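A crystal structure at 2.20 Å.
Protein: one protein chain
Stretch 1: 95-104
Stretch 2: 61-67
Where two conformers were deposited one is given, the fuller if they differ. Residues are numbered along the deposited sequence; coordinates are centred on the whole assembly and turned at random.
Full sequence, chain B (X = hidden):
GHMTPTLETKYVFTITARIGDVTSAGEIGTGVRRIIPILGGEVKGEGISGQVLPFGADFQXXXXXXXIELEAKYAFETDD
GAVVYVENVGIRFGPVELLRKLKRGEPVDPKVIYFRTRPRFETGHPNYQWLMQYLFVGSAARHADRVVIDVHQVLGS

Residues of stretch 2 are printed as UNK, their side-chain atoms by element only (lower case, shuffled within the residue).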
ATOM      1  N   PRO B  95      -2.145  12.187  25.374  1.00 74.91           N
ATOM      2  CA  PRO B  95      -2.989  11.779  26.529  1.00 77.95           C
ATOM      3  C   PRO B  95      -4.441  11.480  26.114  1.00 77.31           C
ATOM      4  O   PRO B  95      -5.017  12.253  25.345  1.00 76.18           O
ATOM      5  CB  PRO B  95      -2.952  13.007  27.435  1.00 79.58           C
ATOM      6  CG  PRO B  95      -1.669  13.695  27.101  1.00 79.74           C
ATOM      7  CD  PRO B  95      -1.433  13.452  25.623  1.00 75.52           C
ATOM      8  N   VAL B  96      -5.022  10.376  26.599  1.00 79.22           N
ATOM      9  CA  VAL B  96      -6.373   9.979  26.180  1.00 78.87           C
ATOM     10  C   VAL B  96      -7.472  11.027  26.388  1.00 79.76           C
ATOM     11  O   VAL B  96      -8.336  11.170  25.527  1.00 78.00           O
ATOM     12  CB  VAL B  96      -6.840   8.618  26.773  1.00 81.11           C
ATOM     13  CG1 VAL B  96      -6.342   7.473  25.918  1.00 80.35           C
ATOM     14  CG2 VAL B  96      -6.434   8.451  28.253  1.00 85.78           C
ATOM     15  N   GLU B  97      -7.442  11.744  27.515  1.00 82.92           N
ATOM     16  CA  GLU B  97      -8.372  12.856  27.778  1.00 84.89           C
ATOM     17  C   GLU B  97      -8.389  13.890  26.645  1.00 81.85           C
ATOM     18  O   GLU B  97      -9.443  14.358  26.219  1.00 81.27           O
ATOM     19  CB  GLU B  97      -8.008  13.577  29.080  1.00 88.07           C
ATOM     20  CG  GLU B  97      -8.464  12.898  30.372  1.00 93.52           C
ATOM     21  CD  GLU B  97      -7.806  13.513  31.623  1.00 97.17           C
ATOM     22  OE1 GLU B  97      -7.002  14.472  31.465  1.00 99.63           O
ATOM     23  OE2 GLU B  97      -8.086  13.037  32.758  1.00101.98           O
ATOM     24  N   LEU B  98      -7.202  14.252  26.174  1.00 80.95           N
ATOM     25  CA  LEU B  98      -7.063  15.274  25.128  1.00 78.93           C
ATOM     26  C   LEU B  98      -7.477  14.752  23.748  1.00 76.11           C
ATOM     27  O   LEU B  98      -8.121  15.463  22.963  1.00 74.69           O
ATOM     28  CB  LEU B  98      -5.644  15.853  25.132  1.00 78.77           C
ATOM     29  CG  LEU B  98      -5.190  16.546  26.429  1.00 82.15           C
ATOM     30  CD1 LEU B  98      -3.680  16.778  26.459  1.00 80.98           C
ATOM     31  CD2 LEU B  98      -5.928  17.852  26.652  1.00 83.96           C
ATOM     32  N   LEU B  99      -7.130  13.506  23.452  1.00 75.73           N
ATOM     33  CA  LEU B  99      -7.623  12.880  22.224  1.00 74.21           C
ATOM     34  C   LEU B  99      -9.153  12.918  22.216  1.00 75.48           C
ATOM     35  O   LEU B  99      -9.761  13.285  21.211  1.00 73.94           O
ATOM     36  CB  LEU B  99      -7.100  11.446  22.066  1.00 73.43           C
ATOM     37  CG  LEU B  99      -5.583  11.235  22.093  1.00 73.01           C
ATOM     38  CD1 LEU B  99      -5.220   9.774  21.830  1.00 71.49           C
ATOM     39  CD2 LEU B  99      -4.885  12.150  21.094  1.00 69.75           C
ATOM     40  N   ARG B 100      -9.761  12.583  23.357  1.00 78.78           N
ATOM     41  CA  ARG B 100     -11.211  12.656  23.512  1.00 81.11           C
ATOM     42  C   ARG B 100     -11.792  14.074  23.375  1.00 82.11           C
ATOM     43  O   ARG B 100     -12.834  14.252  22.727  1.00 81.92           O
ATOM     44  CB  ARG B 100     -11.638  12.004  24.825  1.00 84.56           C
ATOM     45  CG  ARG B 100     -11.544  10.486  24.788  1.00 85.38           C
ATOM     46  CD  ARG B 100     -11.452   9.914  26.182  1.00 90.66           C
ATOM     47  NE  ARG B 100     -11.186   8.477  26.159  1.00 92.54           N
ATOM     48  CZ  ARG B 100     -10.759   7.778  27.208  1.00 96.23           C
ATOM     49  NH1 ARG B 100     -10.530   8.385  28.374  1.00 98.27           N
ATOM     50  NH2 ARG B 100     -10.547   6.470  27.089  1.00 96.76           N
ATOM     51  N   LYS B 101     -11.124  15.069  23.966  1.00 83.37           N
ATOM     52  CA  LYS B 101     -11.436  16.480  23.712  1.00 84.57           C
ATOM     53  C   LYS B 101     -11.493  16.771  22.214  1.00 81.95           C
ATOM     54  O   LYS B 101     -12.425  17.418  21.746  1.00 82.56           O
ATOM     55  CB  LYS B 101     -10.377  17.396  24.338  1.00 86.13           C
ATOM     56  CG  LYS B 101     -10.843  18.356  25.431  1.00 91.02           C
ATOM     57  CD  LYS B 101      -9.841  19.518  25.527  1.00 93.05           C
ATOM     58  CE  LYS B 101     -10.351  20.726  26.314  1.00 96.72           C
ATOM     59  NZ  LYS B 101      -9.867  20.716  27.722  1.00101.48           N
ATOM     60  N   LEU B 102     -10.490  16.298  21.468  1.00 79.66           N
ATOM     61  CA  LEU B 102     -10.428  16.537  20.018  1.00 77.66           C
ATOM     62  C   LEU B 102     -11.604  15.894  19.284  1.00 77.72           C
ATOM     63  O   LEU B 102     -12.185  16.507  18.385  1.00 77.46           O
ATOM     64  CB  LEU B 102      -9.101  16.062  19.402  1.00 74.93           C
ATOM     65  CG  LEU B 102      -7.828  16.896  19.583  1.00 73.75           C
ATOM     66  CD1 LEU B 102      -6.646  16.204  18.928  1.00 68.88           C
ATOM     67  CD2 LEU B 102      -7.996  18.319  19.050  1.00 72.28           C
ATOM     68  N   LYS B 103     -11.942  14.664  19.674  1.00 78.39           N
ATOM     69  CA  LYS B 103     -13.095  13.960  19.131  1.00 79.10           C
ATOM     70  C   LYS B 103     -14.381  14.784  19.288  1.00 81.07           C
ATOM     71  O   LYS B 103     -15.228  14.805  18.389  1.00 81.22           O
ATOM     72  CB  LYS B 103     -13.261  12.597  19.814  1.00 79.99           C
ATOM     73  CG  LYS B 103     -12.930  11.386  18.953  1.00 78.85           C
ATOM     74  CD  LYS B 103     -13.170  10.107  19.749  1.00 80.40           C
ATOM     75  CE  LYS B 103     -12.878   8.861  18.931  1.00 81.29           C
ATOM     76  NZ  LYS B 103     -12.830   7.641  19.805  1.00 83.62           N
ATOM     77  N   ARG B 104     -14.518  15.468  20.418  1.00 82.99           N
ATOM     78  CA  ARG B 104     -15.710  16.274  20.678  1.00 85.26           C
ATOM     79  C   ARG B 104     -15.642  17.674  20.057  1.00 84.75           C
ATOM     80  O   ARG B 104     -16.521  18.507  20.298  1.00 87.61           O
ATOM     81  CB  ARG B 104     -15.970  16.370  22.182  1.00 88.19           C
ATOM     82  CG  ARG B 104     -16.236  15.035  22.851  1.00 89.42           C
ATOM     83  CD  ARG B 104     -16.694  15.236  24.281  1.00 93.63           C
ATOM     84  NE  ARG B 104     -15.684  15.918  25.086  1.00 95.42           N
ATOM     85  CZ  ARG B 104     -14.853  15.321  25.940  1.00 96.47           C
ATOM     86  NH1 ARG B 104     -13.975  16.053  26.618  1.00 96.57           N
ATOM     87  NH2 ARG B 104     -14.893  14.001  26.123  1.00 95.83           N
ATOM     88  N   UNK B  61      -7.805   4.820  10.938  1.00 51.05           N
ATOM     89  CA  UNK B  61      -8.068   3.762  11.891  1.00 53.83           C
ATOM     90  C   UNK B  61      -7.736   4.260  13.294  1.00 54.67           C
ATOM     91  O   UNK B  61      -6.624   4.735  13.540  1.00 54.86           O
ATOM     92  c   UNK B  61      -7.528   1.439  12.710  1.00 56.55           C
ATOM     93  c   UNK B  61      -7.262   2.487  11.598  1.00 54.46           C
ATOM     94  c   UNK B  61      -6.923   0.674   9.801  1.00 57.54           C
ATOM     95  c   UNK B  61      -7.590   1.971  10.191  1.00 54.68           C
ATOM     96  N   UNK B  62      -8.714   4.187  14.188  1.00 55.44           N
ATOM     97  CA  UNK B  62      -8.484   4.452  15.586  1.00 57.12           C
ATOM     98  C   UNK B  62      -8.201   3.103  16.249  1.00 58.78           C
ATOM     99  O   UNK B  62      -9.048   2.214  16.227  1.00 58.99           O
ATOM    100  c   UNK B  62     -11.515   6.884  16.016  1.00 59.69           C
ATOM    101  c   UNK B  62      -9.457   5.362  17.745  1.00 59.21           C
ATOM    102  c   UNK B  62     -10.114   6.412  15.564  1.00 57.14           C
ATOM    103  c   UNK B  62      -9.717   5.103  16.259  1.00 58.39           C
ATOM    104  N   UNK B  63      -7.000   2.960  16.804  1.00 59.53           N
ATOM    105  CA  UNK B  63      -6.578   1.756  17.483  1.00 62.34           C
ATOM    106  C   UNK B  63      -7.209   1.741  18.862  1.00 64.43           C
ATOM    107  O   UNK B  63      -7.663   2.792  19.334  1.00 63.93           O
ATOM    108  c   UNK B  63      -2.766   1.766  16.709  1.00 70.08           C
ATOM    109  c   UNK B  63      -4.261   1.674  16.314  1.00 63.45           C
ATOM    110  n   UNK B  63      -1.838   2.011  15.593  1.00 72.30           N
ATOM    111  n   UNK B  63       0.073   1.928  16.911  1.00 75.14           N
ATOM    112  c   UNK B  63      -5.056   1.732  17.615  1.00 63.11           C
ATOM    113  n   UNK B  63       0.255   2.298  14.647  1.00 73.00           N
ATOM    114  c   UNK B  63      -0.505   2.078  15.717  1.00 74.29           C
ATOM    115  N   UNK B  64      -7.231   0.566  19.533  1.00 67.08           N
ATOM    116  CA  UNK B  64      -7.926   0.524  20.818  1.00 69.75           C
ATOM    117  C   UNK B  64      -7.308   1.434  21.886  1.00 70.75           C
ATOM    118  O   UNK B  64      -8.003   1.799  22.827  1.00 73.03           O
ATOM    119  c   UNK B  64      -6.654  -0.747  19.195  1.00 68.61           C
ATOM    120  c   UNK B  64      -7.521  -1.716  19.992  1.00 71.07           C
ATOM    121  c   UNK B  64      -7.853  -0.966  21.230  1.00 72.56           C
ATOM    122  N   UNK B  65      -6.035   1.810  21.742  1.00 69.83           N
ATOM    123  CA  UNK B  65      -5.436   2.809  22.638  1.00 70.29           C
ATOM    124  C   UNK B  65      -5.672   4.262  22.182  1.00 68.05           C
ATOM    125  O   UNK B  65      -5.118   5.191  22.765  1.00 68.90           O
ATOM    126  c   UNK B  65      -3.935   2.542  22.834  1.00 71.24           C
ATOM    127  n   UNK B  65      -1.798   2.703  21.690  1.00 71.39           N
ATOM    128  c   UNK B  65      -3.116   2.817  21.578  1.00 69.19           C
ATOM    129  o   UNK B  65      -3.661   3.127  20.524  1.00 68.50           O
ATOM    130  N   UNK B  66      -6.463   4.449  21.122  1.00 65.35           N
ATOM    131  CA  UNK B  66      -6.893   5.774  20.661  1.00 63.17           C
ATOM    132  C   UNK B  66      -5.892   6.507  19.770  1.00 60.27           C
ATOM    133  O   UNK B  66      -6.174   7.609  19.313  1.00 57.80           O
ATOM    134  o   UNK B  66     -10.505   6.980  23.377  1.00 87.09           O
ATOM    135  c   UNK B  66      -8.472   6.055  22.641  1.00 73.15           C
ATOM    136  o   UNK B  66     -10.164   6.978  21.183  1.00 79.42           O
ATOM    137  c   UNK B  66      -9.813   6.710  22.370  1.00 79.50           C
ATOM    138  c   UNK B  66      -7.342   6.668  21.805  1.00 65.09           C
ATOM    139  N   UNK B  67      -4.733   5.891  19.552  0.50 59.77           N
ATOM    140  CA  UNK B  67      -3.830   6.255  18.473  0.50 58.21           C
ATOM    141  C   UNK B  67      -4.646   6.312  17.182  0.50 56.34           C
ATOM    142  O   UNK B  67      -5.484   5.445  16.937  0.50 56.61           O
ATOM    143  c   UNK B  67      -2.739   5.184  18.362  0.50 58.93           C
ATOM    144  c   UNK B  67      -1.693   5.508  16.038  0.50 50.12           C
ATOM    145  c   UNK B  67      -1.452   5.240  17.508  0.50 57.22           C
ATOM    146  c   UNK B  67      -0.434   6.168  18.107  0.50 55.46           C
TER

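Position 61 carries four side-chain carbons, forked at the first, with one arm two carbons long. A fork at CB with unequal arms is isoleucine, so this is I61. It lies in a strand, and its side chain stays out of reach of stretch 1.

Position 62 repeats the pattern: four carbons, forked at CB, one arm longer by a carbon. Here CA-to-CB points toward the helix, and the end of the longer arm meets the aliphatic part of K103. The residue is I62, and its CD1 lies 3.8 Å from K103 CE. The buried isoleucine thus packs against the last methylene of the lysine, just short of the charge.

Position 63 has three carbons, a nitrogen, and then a carbon bearing two more nitrogens. That guanidinium makes it R63. The chain is extended, with chi2, chi3 and chi4 all near 180°, and touches nothing on stretch 1. Its backbone matters more locally, since it opens a type I beta turn.

At position 64 three carbons close a ring onto the backbone nitrogen, which only proline does: P64. Its phi of -63° suits the second place of the turn. It has no contact with the helix.

Position 65 shows two carbons, the second carrying one oxygen and one nitrogen, a short amide: N65. The side chain turns back on its own loop, where OD1 accepts a hydrogen bond of 3.1 Å from the backbone N of position 67. Toward the helix it offers its backbone instead, with N65 O 4.1 Å from V96 CG1.

Position 66 has three carbons, the third carrying two oxygens. The oxygens approach the charged groups of R100 and K103, as a carboxylate should, and the length of the chain makes it glutamate, E66. It closes the turn, its N bonded to R63 O at 2.7 Å, and takes a positive phi of 83°. OE1 accepts from R100 NE at 3.2 Å, at the edge of the guanidinium, and OE2 from K103 NZ at 3.1 Å; both are salt bridges. Below the charges, E66 CB lies 3.8 Å from L99 CD1, and E66 CG 4.2 Å from V96 CG1.

Position 67 has four carbons forked at the second, hence leucine, L67. Its CB points away from the helix, and the residue is buried elsewhere in the structure. Its backbone O receives R63 N at 2.9 Å, bracing the loop.

The contact is small, 285 Å² in all, and centres on one residue. The turn presents E66 with CB toward the helix; its carboxylate then takes two basic partners three residues apart, nearly one helical turn, with one bond from each oxygen. L99, buried and pointing toward the loop, supplies the nonpolar floor, and its CD1 also lies 3.5 Å from E66 O. K103 serves twice, its carbon chain on I62 and its ammonium on E66. The rule to read is a carboxylate on a braced turn, bridged to two helical bases over leucine and isoleucine packing.

Stretch 2, residues 61-67: IIRPNEL
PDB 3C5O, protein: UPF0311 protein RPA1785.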